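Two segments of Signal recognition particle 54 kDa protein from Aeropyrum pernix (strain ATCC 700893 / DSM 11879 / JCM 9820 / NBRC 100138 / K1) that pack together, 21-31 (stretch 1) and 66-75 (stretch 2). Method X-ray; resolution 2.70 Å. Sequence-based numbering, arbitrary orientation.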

# COMPACT_ATOMS: atom_id res chain seq x y z
N LYS A 21 -8.04 21.73 -20.36
CA LYS A 21 -9.23 21.07 -20.98
C LYS A 21 -9.10 19.56 -20.83
O LYS A 21 -10.13 18.89 -20.82
CB LYS A 21 -9.42 21.41 -22.47
CG LYS A 21 -9.92 22.83 -22.75
CD LYS A 21 -10.23 23.12 -24.20
CE LYS A 21 -10.78 24.52 -24.38
NZ LYS A 21 -11.48 24.68 -25.68
N ALA A 22 -7.87 19.05 -20.77
CA ALA A 22 -7.57 17.60 -20.64
C ALA A 22 -7.90 17.17 -19.20
O ALA A 22 -8.41 16.04 -19.07
CB ALA A 22 -6.14 17.29 -21.02
N VAL A 23 -7.66 18.04 -18.20
CA VAL A 23 -7.84 17.71 -16.76
C VAL A 23 -9.33 17.82 -16.38
O VAL A 23 -9.84 16.89 -15.71
CB VAL A 23 -6.88 18.50 -15.85
CG1 VAL A 23 -7.00 19.99 -16.02
CG2 VAL A 23 -7.06 18.18 -14.38
N ASP A 24 -10.04 18.86 -16.82
CA ASP A 24 -11.52 18.99 -16.64
C ASP A 24 -12.21 17.75 -17.22
O ASP A 24 -13.20 17.24 -16.63
CB ASP A 24 -12.06 20.25 -17.31
CG ASP A 24 -11.70 21.55 -16.61
OD1 ASP A 24 -11.47 21.51 -15.37
OD2 ASP A 24 -11.65 22.59 -17.32
N ALA A 25 -11.70 17.27 -18.35
CA ALA A 25 -12.27 16.13 -19.09
C ALA A 25 -11.91 14.82 -18.37
O ALA A 25 -12.66 13.83 -18.50
CB ALA A 25 -11.76 16.11 -20.52
N PHE A 26 -10.75 14.81 -17.75
CA PHE A 26 -10.22 13.61 -17.07
C PHE A 26 -11.00 13.49 -15.77
O PHE A 26 -11.51 12.40 -15.55
CB PHE A 26 -8.71 13.68 -16.85
CG PHE A 26 -8.23 12.57 -15.97
CD1 PHE A 26 -7.92 11.33 -16.52
CD2 PHE A 26 -8.14 12.73 -14.60
CE1 PHE A 26 -7.50 10.28 -15.71
CE2 PHE A 26 -7.71 11.69 -13.79
CZ PHE A 26 -7.39 10.47 -14.34
N VAL A 27 -11.13 14.58 -15.01
CA VAL A 27 -11.94 14.60 -13.75
C VAL A 27 -13.37 14.15 -14.10
O VAL A 27 -13.89 13.26 -13.41
CB VAL A 27 -11.88 15.96 -13.06
CG1 VAL A 27 -13.01 16.16 -12.05
CG2 VAL A 27 -10.53 16.18 -12.37
N LYS A 28 -13.94 14.70 -15.17
CA LYS A 28 -15.29 14.33 -15.67
C LYS A 28 -15.34 12.81 -15.90
O LYS A 28 -16.21 12.19 -15.32
CB LYS A 28 -15.63 15.14 -16.93
CG LYS A 28 -16.95 14.80 -17.60
CD LYS A 28 -17.05 15.29 -19.04
CE LYS A 28 -16.64 14.26 -20.09
NZ LYS A 28 -15.18 13.97 -20.10
N ASP A 29 -14.44 12.24 -16.70
CA ASP A 29 -14.39 10.78 -17.04
C ASP A 29 -14.33 9.98 -15.74
O ASP A 29 -15.21 9.14 -15.54
CB ASP A 29 -13.19 10.39 -17.91
CG ASP A 29 -13.41 10.47 -19.42
OD1 ASP A 29 -14.59 10.53 -19.84
OD2 ASP A 29 -12.39 10.46 -20.16
N LEU A 30 -13.31 10.24 -14.92
CA LEU A 30 -13.07 9.60 -13.60
C LEU A 30 -14.37 9.59 -12.79
O LEU A 30 -14.71 8.53 -12.24
CB LEU A 30 -11.98 10.38 -12.87
CG LEU A 30 -11.47 9.77 -11.58
CD1 LEU A 30 -10.59 8.57 -11.87
CD2 LEU A 30 -10.73 10.80 -10.76
N GLN A 31 -15.06 10.73 -12.69
CA GLN A 31 -16.28 10.88 -11.85
C GLN A 31 -17.34 9.91 -12.40
O GLN A 31 -17.89 9.13 -11.61
CB GLN A 31 -16.78 12.32 -11.85
CG GLN A 31 -16.04 13.26 -10.92
CD GLN A 31 -16.62 14.66 -10.93
OE1 GLN A 31 -16.34 15.50 -10.06
NE2 GLN A 31 -17.45 14.95 -11.92
N ARG A 66 3.36 18.89 -15.82
CA ARG A 66 1.98 19.16 -15.34
C ARG A 66 1.12 17.88 -15.26
O ARG A 66 0.47 17.68 -14.21
CB ARG A 66 1.30 20.21 -16.23
CG ARG A 66 1.48 20.05 -17.74
CD ARG A 66 2.28 18.87 -18.34
NE ARG A 66 1.92 18.49 -19.70
CZ ARG A 66 2.26 17.35 -20.33
NH1 ARG A 66 2.96 16.41 -19.72
NH2 ARG A 66 1.88 17.15 -21.58
N ARG A 67 1.09 17.06 -16.31
CA ARG A 67 0.20 15.88 -16.39
C ARG A 67 0.72 14.82 -15.42
O ARG A 67 -0.09 14.33 -14.60
CB ARG A 67 0.13 15.32 -17.81
CG ARG A 67 -0.75 16.15 -18.73
CD ARG A 67 -0.52 15.82 -20.19
NE ARG A 67 -0.94 16.93 -21.01
CZ ARG A 67 -2.00 16.92 -21.78
NH1 ARG A 67 -2.71 15.81 -21.88
NH2 ARG A 67 -2.35 18.00 -22.45
N ASP A 68 2.01 14.49 -15.48
CA ASP A 68 2.62 13.46 -14.60
C ASP A 68 2.27 13.82 -13.15
O ASP A 68 1.89 12.92 -12.39
CB ASP A 68 4.12 13.26 -14.89
CG ASP A 68 4.42 12.60 -16.24
OD1 ASP A 68 3.49 11.99 -16.81
OD2 ASP A 68 5.59 12.71 -16.72
N TRP A 69 2.29 15.10 -12.80
CA TRP A 69 2.07 15.55 -11.40
C TRP A 69 0.61 15.38 -11.02
O TRP A 69 0.29 15.31 -9.83
CB TRP A 69 2.48 17.01 -11.22
CG TRP A 69 2.43 17.50 -9.81
CD1 TRP A 69 1.72 18.57 -9.34
CD2 TRP A 69 3.15 16.96 -8.69
NE1 TRP A 69 1.95 18.74 -8.00
CE2 TRP A 69 2.82 17.76 -7.56
CE3 TRP A 69 4.02 15.87 -8.51
CZ2 TRP A 69 3.34 17.50 -6.29
CZ3 TRP A 69 4.54 15.63 -7.25
CH2 TRP A 69 4.20 16.43 -6.16
N MET A 70 -0.27 15.45 -12.01
CA MET A 70 -1.73 15.47 -11.73
C MET A 70 -2.16 14.02 -11.50
O MET A 70 -2.95 13.81 -10.59
CB MET A 70 -2.54 16.09 -12.88
CG MET A 70 -4.01 16.21 -12.56
SD MET A 70 -4.32 17.24 -11.12
CE MET A 70 -6.10 17.35 -11.25
N ILE A 71 -1.66 13.08 -12.30
CA ILE A 71 -1.97 11.64 -12.12
C ILE A 71 -1.41 11.18 -10.77
O ILE A 71 -2.10 10.42 -10.07
CB ILE A 71 -1.45 10.81 -13.30
CG1 ILE A 71 -2.18 11.18 -14.58
CG2 ILE A 71 -1.57 9.32 -13.00
CD1 ILE A 71 -3.68 11.01 -14.47
N LYS A 72 -0.22 11.66 -10.40
CA LYS A 72 0.42 11.34 -9.10
C LYS A 72 -0.50 11.81 -7.97
O LYS A 72 -0.46 11.19 -6.89
CB LYS A 72 1.80 12.00 -9.05
CG LYS A 72 2.46 12.12 -7.69
CD LYS A 72 3.19 10.88 -7.25
CE LYS A 72 4.36 11.23 -6.35
NZ LYS A 72 4.00 12.34 -5.44
N ILE A 73 -1.27 12.87 -8.19
CA ILE A 73 -2.23 13.42 -7.20
C ILE A 73 -3.54 12.61 -7.25
O ILE A 73 -4.15 12.41 -6.18
CB ILE A 73 -2.50 14.91 -7.44
CG1 ILE A 73 -1.33 15.77 -6.94
CG2 ILE A 73 -3.81 15.32 -6.81
CD1 ILE A 73 -1.53 17.28 -7.11
N VAL A 74 -3.96 12.17 -8.44
CA VAL A 74 -5.24 11.41 -8.61
C VAL A 74 -5.06 10.05 -7.91
O VAL A 74 -5.81 9.77 -6.97
CB VAL A 74 -5.64 11.32 -10.09
CG1 VAL A 74 -6.70 10.28 -10.38
CG2 VAL A 74 -6.12 12.69 -10.59
N TYR A 75 -4.03 9.30 -8.30
CA TYR A 75 -3.57 8.06 -7.62
C TYR A 75 -3.59 8.29 -6.11
O TYR A 75 -4.42 7.68 -5.41
CB TYR A 75 -2.19 7.65 -8.15
CG TYR A 75 -1.46 6.61 -7.34
CD1 TYR A 75 -1.87 5.28 -7.34
CD2 TYR A 75 -0.35 6.93 -6.58
CE1 TYR A 75 -1.20 4.31 -6.59
CE2 TYR A 75 0.33 5.98 -5.83
CZ TYR A 75 -0.10 4.66 -5.83
OH TYR A 75 0.57 3.73 -5.09

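No hydrogen bond or salt bridge joins these two helices, and their axes come no closer than 11.7 Å. That is a wide spacing for a helix pair. The gap is bridged by side chains alone, and the surface buried between the stretches, both sides summed, is a modest 302 Å².

Both stretches are helical, and both helices run on beyond residues 31 and 75. Their N-to-C directions differ by 22°, so they lie nearly parallel. The closest pair of CA atoms is Val23 CA and Met70 CA, 8.2 Å apart. Within each stretch the backbone NH and CO groups are largely paired along the helix. Val27 N donates to Val23 O at 2.7 Å, and Tyr75 N donates to Ile71 O at 2.8 Å. The contact itself is left to side chains.

In stretch 1, the CA-to-CB bonds of Ala22, Val23, Phe26 and Leu30 point toward the other helix. The spacing of three or four residues places these side chains along one side of the helix. In stretch 2, Met70 and Val74 point toward stretch 1. Arg67 and Ile71 start out sideways, but their ends come nearer.

Phe26 has the largest covered area in the contact, 57 Å². Its chi1 is t, and its ring reaches two aliphatic partners. Phe26 CZ lies 3.8 Å from Ile71 CD1, and Phe26 CE2 lies 3.7 Å from Val74 CG2. Ile71 CD1 also makes a CH-pi contact with the ring. Ile71 CD1 sits 4.2 Å from the centroid of the Phe26 ring, 29° off the ring normal, so the approach is off-centre. Both chi angles of Ile71 are m. The attraction here is dispersion, with a small contribution from the methyl hydrogens meeting the pi electrons.

Val74 also meets Leu30, one helical turn beyond Phe26. Leu30 CD2 is 4.1 Å from Val74 CG1, a looser apolar contact. Both methyls of Val74 lie against the Phe26 ring, and Val74 CG1 also faces Leu30 CD2. All four residues in this group are buried.

Toward the start of stretch 1, Val23 meets Met70. Val23 CG2 and Met70 CE are 3.4 Å apart, the shortest contact between the stretches. This is tight for two methyl carbons. The unbranched methionine chain carries its terminal methyl across the space between the backbones.

Ala22 and Arg67 make a different kind of pair. Ala22 CB lies 3.8 Å from Arg67 NH1, oblique to the guanidinium. A methyl group cannot accept a hydrogen bond, so this is van der Waals packing against a charged group. Arg67 NH1 is hydrogen-bonded elsewhere in the structure.

The polar bonding of Lys28 stays within stretch 1, out of reach of stretch 2. Lys28 NZ donates to Ala25 O at 3.0 Å. It also forms a salt bridge with Asp29, with a weak hydrogen bond from Lys28 NZ to Asp29 OD1 at 3.5 Å. The meeting surfaces are left mainly to apolar groups.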